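Local coordinates for protein sugar-phosphate aldolase (Thermotoga maritima, PDB 1PVT) that is a sugar-phosphate aldolase of the class II aldolase and adducin family, with an AraD-like alpha/beta fold, at residues 121-135 with 190-203. Residues are numbered along the deposited sequence; the frame is centred on the assembly and turned at random.
Sequences KAIVHTHPLNLLTLM and LWDKHGVVAFGKDV
Strands 122-126 and 196-200 run antiparallel, their directions 161° apart, and are joined through two hydrogen-bonded pairs, Val124 with Ala198 and Thr126 with Val196. At the first, Ala198 N reaches Val124 O at 2.7 Å and Val124 N returns a bond to Ala198 O. Between these pairs sits His125, opposite Val197. A chi1 of 169°, with CG opposite the backbone N, carries its imidazole past Val197 CG2 to the turn 191-194, where NE2 donates in the ring plane to His194 O, 3.2 Å away and nearly straight. Trp191 CZ3 lies over one face of that imidazole, 3.4 Å from NE2, the two ring planes inclined at 36°. The backbone carbonyl and the indole thus limit the ring's rotation, while ND1 has a weak bond to Glu102. On the same side of the sheet, Ile123 lays CG1 against the edge of the Phe199 ring and CG2 against Val197 CG1, covered by helix 103-115, whose Ile109 touches both Ile123 and Phe199. The other side belongs to helix 203-224: Val124 CG2 meets Val203 CG2 at 3.8 Å where that helix starts. Beyond Pro128 the chain enters helix 129-134; the Leu131 and Leu190 side chains cross at about a right angle, and selenomethionine Met135, bent at its last torsion, brings CE to Gly195 N at 3.5 Å. Neighbouring antiparallel strands inside a mixed sheet with helices on both faces fit the alpha/beta core of the AraD-like aldolase fold.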
loop_
_atom_site.group_PDB
_atom_site.type_symbol
_atom_site.label_atom_id
_atom_site.label_comp_id
_atom_site.label_asym_id
_atom_site.label_seq_id
_atom_site.Cartn_x
_atom_site.Cartn_y
_atom_site.Cartn_z
ATOM N N LYS A 121 6.230 -8.365 -3.109
ATOM C CA LYS A 121 6.495 -7.403 -4.182
ATOM C C LYS A 121 5.418 -6.300 -4.352
ATOM O O LYS A 121 5.638 -5.341 -5.095
ATOM C CB LYS A 121 6.666 -8.150 -5.510
ATOM C CG LYS A 121 5.372 -8.804 -5.975
ATOM C CD LYS A 121 5.287 -9.035 -7.498
ATOM C CE LYS A 121 3.830 -9.358 -7.929
ATOM N NZ LYS A 121 3.644 -9.599 -9.406
ATOM N N ALA A 122 4.279 -6.413 -3.661
ATOM C CA ALA A 122 3.202 -5.417 -3.799
ATOM C C ALA A 122 2.750 -4.641 -2.553
ATOM O O ALA A 122 2.691 -5.185 -1.454
ATOM C CB ALA A 122 1.988 -6.081 -4.441
ATOM N N ILE A 123 2.416 -3.365 -2.754
ATOM C CA ILE A 123 1.937 -2.474 -1.684
ATOM C C ILE A 123 0.672 -1.673 -2.062
ATOM O O ILE A 123 0.658 -0.918 -3.043
ATOM C CB ILE A 123 2.986 -1.435 -1.283
ATOM C CG1 ILE A 123 4.238 -2.126 -0.765
ATOM C CG2 ILE A 123 2.406 -0.519 -0.206
ATOM C CD1 ILE A 123 5.333 -1.161 -0.420
ATOM N N VAL A 124 -0.378 -1.824 -1.261
ATOM C CA VAL A 124 -1.630 -1.128 -1.511
ATOM C C VAL A 124 -1.919 -0.251 -0.311
ATOM O O VAL A 124 -1.985 -0.751 0.809
ATOM C CB VAL A 124 -2.815 -2.128 -1.675
ATOM C CG1 VAL A 124 -4.113 -1.378 -1.777
ATOM C CG2 VAL A 124 -2.640 -2.977 -2.905
ATOM N N HIS A 125 -2.075 1.052 -0.541
ATOM C CA HIS A 125 -2.397 1.992 0.534
ATOM C C HIS A 125 -3.742 2.681 0.250
ATOM O O HIS A 125 -3.911 3.337 -0.788
ATOM C CB HIS A 125 -1.312 3.062 0.682
ATOM C CG HIS A 125 -1.705 4.190 1.587
ATOM N ND1 HIS A 125 -1.810 5.493 1.151
ATOM C CD2 HIS A 125 -2.063 4.201 2.893
ATOM C CE1 HIS A 125 -2.216 6.258 2.149
ATOM N NE2 HIS A 125 -2.377 5.499 3.218
ATOM N N THR A 126 -4.691 2.540 1.173
ATOM C CA THR A 126 -6.006 3.135 0.984
ATOM C C THR A 126 -6.618 3.511 2.335
ATOM O O THR A 126 -6.033 3.233 3.379
ATOM C CB THR A 126 -6.920 2.149 0.203
ATOM O OG1 THR A 126 -8.044 2.854 -0.341
ATOM C CG2 THR A 126 -7.393 1.022 1.105
ATOM N N HIS A 127 -7.783 4.156 2.308
ATOM C CA HIS A 127 -8.460 4.595 3.531
ATOM C C HIS A 127 -9.818 3.946 3.726
ATOM O O HIS A 127 -10.851 4.549 3.455
ATOM C CB HIS A 127 -8.645 6.113 3.515
ATOM C CG HIS A 127 -7.371 6.860 3.312
ATOM N ND1 HIS A 127 -6.910 7.209 2.062
ATOM C CD2 HIS A 127 -6.409 7.235 4.188
ATOM C CE1 HIS A 127 -5.713 7.762 2.176
ATOM N NE2 HIS A 127 -5.386 7.788 3.457
ATOM N N PRO A 128 -9.835 2.706 4.210
ATOM C CA PRO A 128 -11.102 2.019 4.422
ATOM C C PRO A 128 -11.935 2.756 5.454
ATOM O O PRO A 128 -11.441 3.098 6.528
ATOM C CB PRO A 128 -10.666 0.651 4.919
ATOM C CG PRO A 128 -9.353 0.460 4.265
ATOM C CD PRO A 128 -8.710 1.804 4.477
ATOM N N LEU A 129 -13.198 2.989 5.115
ATOM C CA LEU A 129 -14.149 3.674 5.979
ATOM C C LEU A 129 -14.219 3.139 7.414
ATOM O O LEU A 129 -14.095 3.890 8.377
ATOM C CB LEU A 129 -15.530 3.584 5.343
ATOM C CG LEU A 129 -16.713 3.556 6.303
ATOM C CD1 LEU A 129 -16.849 4.905 6.959
ATOM C CD2 LEU A 129 -17.983 3.202 5.554
ATOM N N ASN A 130 -14.433 1.841 7.559
ATOM C CA ASN A 130 -14.541 1.256 8.882
ATOM C C ASN A 130 -13.259 1.273 9.677
ATOM O O ASN A 130 -13.273 1.551 10.869
ATOM C CB ASN A 130 -15.053 -0.171 8.773
ATOM C CG ASN A 130 -16.533 -0.227 8.481
ATOM O OD1 ASN A 130 -17.355 -0.065 9.375
ATOM N ND2 ASN A 130 -16.882 -0.439 7.221
ATOM N N LEU A 131 -12.146 0.961 9.026
ATOM C CA LEU A 131 -10.858 0.959 9.710
ATOM C C LEU A 131 -10.560 2.394 10.103
ATOM O O LEU A 131 -9.918 2.668 11.118
ATOM C CB LEU A 131 -9.771 0.435 8.780
ATOM C CG LEU A 131 -8.861 -0.609 9.418
ATOM C CD1 LEU A 131 -9.678 -1.582 10.259
ATOM C CD2 LEU A 131 -8.127 -1.351 8.311
ATOM N N LEU A 132 -11.052 3.306 9.279
ATOM C CA LEU A 132 -10.881 4.717 9.523
ATOM C C LEU A 132 -11.697 5.027 10.757
ATOM O O LEU A 132 -11.170 5.482 11.759
ATOM C CB LEU A 132 -11.414 5.500 8.336
ATOM C CG LEU A 132 -10.544 6.621 7.800
ATOM C CD1 LEU A 132 -9.080 6.178 7.709
ATOM C CD2 LEU A 132 -11.094 7.006 6.441
ATOM N N THR A 133 -12.991 4.763 10.675
ATOM C CA THR A 133 -13.890 5.005 11.788
ATOM C C THR A 133 -13.298 4.475 13.075
ATOM O O THR A 133 -13.221 5.178 14.075
ATOM C CB THR A 133 -15.211 4.287 11.591
ATOM O OG1 THR A 133 -15.783 4.685 10.347
ATOM C CG2 THR A 133 -16.162 4.624 12.713
ATOM N N LEU A 134 -12.883 3.217 13.033
ATOM C CA LEU A 134 -12.305 2.538 14.186
ATOM C C LEU A 134 -11.103 3.249 14.798
ATOM O O LEU A 134 -10.964 3.291 16.018
ATOM C CB LEU A 134 -11.944 1.100 13.791
ATOM C CG LEU A 134 -11.117 0.181 14.698
ATOM C CD1 LEU A 134 -9.637 0.385 14.432
ATOM C CD2 LEU A 134 -11.468 0.424 16.152
HETATM N N MSE A 135 -10.241 3.812 13.963
HETATM C CA MSE A 135 -9.063 4.510 14.465
HETATM C C MSE A 135 -9.379 5.916 14.963
HETATM O O MSE A 135 -8.483 6.706 15.253
HETATM C CB MSE A 135 -8.003 4.587 13.377
HETATM C CG MSE A 135 -7.584 3.237 12.856
HETATM SE SE MSE A 135 -6.062 3.413 11.700
HETATM C CE MSE A 135 -6.920 4.413 10.261
ATOM N N LEU A 190 -0.981 -0.149 9.925
ATOM C CA LEU A 190 -2.037 0.852 9.988
ATOM C C LEU A 190 -1.432 2.193 10.311
ATOM O O LEU A 190 -0.912 2.368 11.408
ATOM C CB LEU A 190 -3.038 0.516 11.088
ATOM C CG LEU A 190 -4.031 -0.609 10.855
ATOM C CD1 LEU A 190 -4.541 -1.058 12.194
ATOM C CD2 LEU A 190 -5.166 -0.150 9.952
ATOM N N TRP A 191 -1.472 3.133 9.367
ATOM C CA TRP A 191 -0.947 4.470 9.640
ATOM C C TRP A 191 -2.050 5.127 10.426
ATOM O O TRP A 191 -3.032 5.597 9.858
ATOM C CB TRP A 191 -0.703 5.280 8.368
ATOM C CG TRP A 191 0.395 4.761 7.504
ATOM C CD1 TRP A 191 1.286 3.766 7.805
ATOM C CD2 TRP A 191 0.718 5.204 6.182
ATOM N NE1 TRP A 191 2.141 3.564 6.746
ATOM C CE2 TRP A 191 1.813 4.435 5.738
ATOM C CE3 TRP A 191 0.184 6.173 5.330
ATOM C CZ2 TRP A 191 2.384 4.608 4.480
ATOM C CZ3 TRP A 191 0.753 6.344 4.080
ATOM C CH2 TRP A 191 1.842 5.565 3.667
ATOM N N ASP A 192 -1.891 5.137 11.741
ATOM C CA ASP A 192 -2.887 5.712 12.617
ATOM C C ASP A 192 -3.442 7.019 12.072
ATOM O O ASP A 192 -2.697 7.975 11.843
ATOM C CB ASP A 192 -2.299 5.929 14.011
ATOM C CG ASP A 192 -3.334 6.406 15.004
ATOM O OD1 ASP A 192 -3.741 7.583 14.899
ATOM O OD2 ASP A 192 -3.748 5.600 15.875
ATOM N N LYS A 193 -4.755 7.027 11.845
ATOM C CA LYS A 193 -5.475 8.192 11.347
ATOM C C LYS A 193 -5.388 8.366 9.825
ATOM O O LYS A 193 -6.083 9.209 9.254
ATOM C CB LYS A 193 -4.949 9.451 12.040
ATOM C CG LYS A 193 -5.987 10.524 12.268
ATOM C CD LYS A 193 -6.923 10.146 13.401
ATOM C CE LYS A 193 -7.930 11.258 13.665
ATOM N NZ LYS A 193 -8.756 11.005 14.884
ATOM N N HIS A 194 -4.548 7.572 9.165
ATOM C CA HIS A 194 -4.381 7.690 7.717
ATOM C C HIS A 194 -4.500 6.373 6.973
ATOM O O HIS A 194 -3.661 6.037 6.132
ATOM C CB HIS A 194 -3.027 8.326 7.397
ATOM C CG HIS A 194 -2.817 9.645 8.062
ATOM N ND1 HIS A 194 -2.709 10.824 7.357
ATOM C CD2 HIS A 194 -2.739 9.980 9.372
ATOM C CE1 HIS A 194 -2.577 11.829 8.205
ATOM N NE2 HIS A 194 -2.593 11.343 9.434
ATOM N N GLY A 195 -5.541 5.620 7.285
ATOM C CA GLY A 195 -5.740 4.367 6.594
ATOM C C GLY A 195 -4.734 3.262 6.832
ATOM O O GLY A 195 -4.124 3.148 7.894
ATOM N N VAL A 196 -4.545 2.445 5.810
ATOM C CA VAL A 196 -3.664 1.316 5.943
ATOM C C VAL A 196 -2.855 1.041 4.702
ATOM O O VAL A 196 -3.174 1.520 3.618
ATOM C CB VAL A 196 -4.484 0.070 6.250
ATOM C CG1 VAL A 196 -5.472 -0.154 5.132
ATOM C CG2 VAL A 196 -3.589 -1.135 6.395
ATOM N N VAL A 197 -1.812 0.244 4.892
ATOM C CA VAL A 197 -0.908 -0.170 3.835
ATOM C C VAL A 197 -0.790 -1.679 3.917
ATOM O O VAL A 197 -0.494 -2.214 4.978
ATOM C CB VAL A 197 0.482 0.397 4.047
ATOM C CG1 VAL A 197 1.359 0.028 2.867
ATOM C CG2 VAL A 197 0.407 1.893 4.232
ATOM N N ALA A 198 -1.005 -2.367 2.804
ATOM C CA ALA A 198 -0.929 -3.822 2.811
ATOM C C ALA A 198 0.085 -4.352 1.818
ATOM O O ALA A 198 0.271 -3.782 0.744
ATOM C CB ALA A 198 -2.295 -4.414 2.524
ATOM N N PHE A 199 0.726 -5.459 2.177
ATOM C CA PHE A 199 1.751 -6.055 1.327
ATOM C C PHE A 199 1.335 -7.455 0.910
ATOM O O PHE A 199 0.403 -8.022 1.477
ATOM C CB PHE A 199 3.080 -6.124 2.091
ATOM C CG PHE A 199 3.363 -4.904 2.920
ATOM C CD1 PHE A 199 3.524 -5.007 4.295
ATOM C CD2 PHE A 199 3.433 -3.644 2.331
ATOM C CE1 PHE A 199 3.750 -3.871 5.072
ATOM C CE2 PHE A 199 3.661 -2.496 3.101
ATOM C CZ PHE A 199 3.818 -2.609 4.470
ATOM N N GLY A 200 2.028 -8.014 -0.076
ATOM C CA GLY A 200 1.697 -9.357 -0.511
ATOM C C GLY A 200 2.521 -9.851 -1.680
ATOM O O GLY A 200 3.198 -9.070 -2.351
ATOM N N LYS A 201 2.464 -11.157 -1.928
ATOM C CA LYS A 201 3.202 -11.752 -3.038
ATOM C C LYS A 201 2.885 -10.978 -4.333
ATOM O O LYS A 201 3.738 -10.862 -5.209
ATOM C CB LYS A 201 2.828 -13.238 -3.207
ATOM C CG LYS A 201 2.857 -14.074 -1.924
ATOM C CD LYS A 201 4.240 -14.104 -1.283
ATOM C CE LYS A 201 4.205 -14.742 0.120
ATOM N NZ LYS A 201 3.877 -16.202 0.131
ATOM N N ASP A 202 1.657 -10.468 -4.451
ATOM C CA ASP A 202 1.234 -9.690 -5.620
ATOM C C ASP A 202 0.118 -8.725 -5.215
ATOM O O ASP A 202 -0.511 -8.905 -4.165
ATOM C CB ASP A 202 0.764 -10.610 -6.754
ATOM C CG ASP A 202 -0.410 -11.486 -6.360
ATOM O OD1 ASP A 202 -0.841 -11.429 -5.185
ATOM O OD2 ASP A 202 -0.904 -12.240 -7.234
ATOM N N VAL A 203 -0.125 -7.708 -6.041
ATOM C CA VAL A 203 -1.132 -6.714 -5.710
ATOM C C VAL A 203 -2.442 -7.336 -5.257
ATOM O O VAL A 203 -3.005 -6.925 -4.240
ATOM C CB VAL A 203 -1.403 -5.758 -6.878
ATOM C CG1 VAL A 203 -2.239 -6.434 -7.943
ATOM C CG2 VAL A 203 -2.087 -4.523 -6.357
#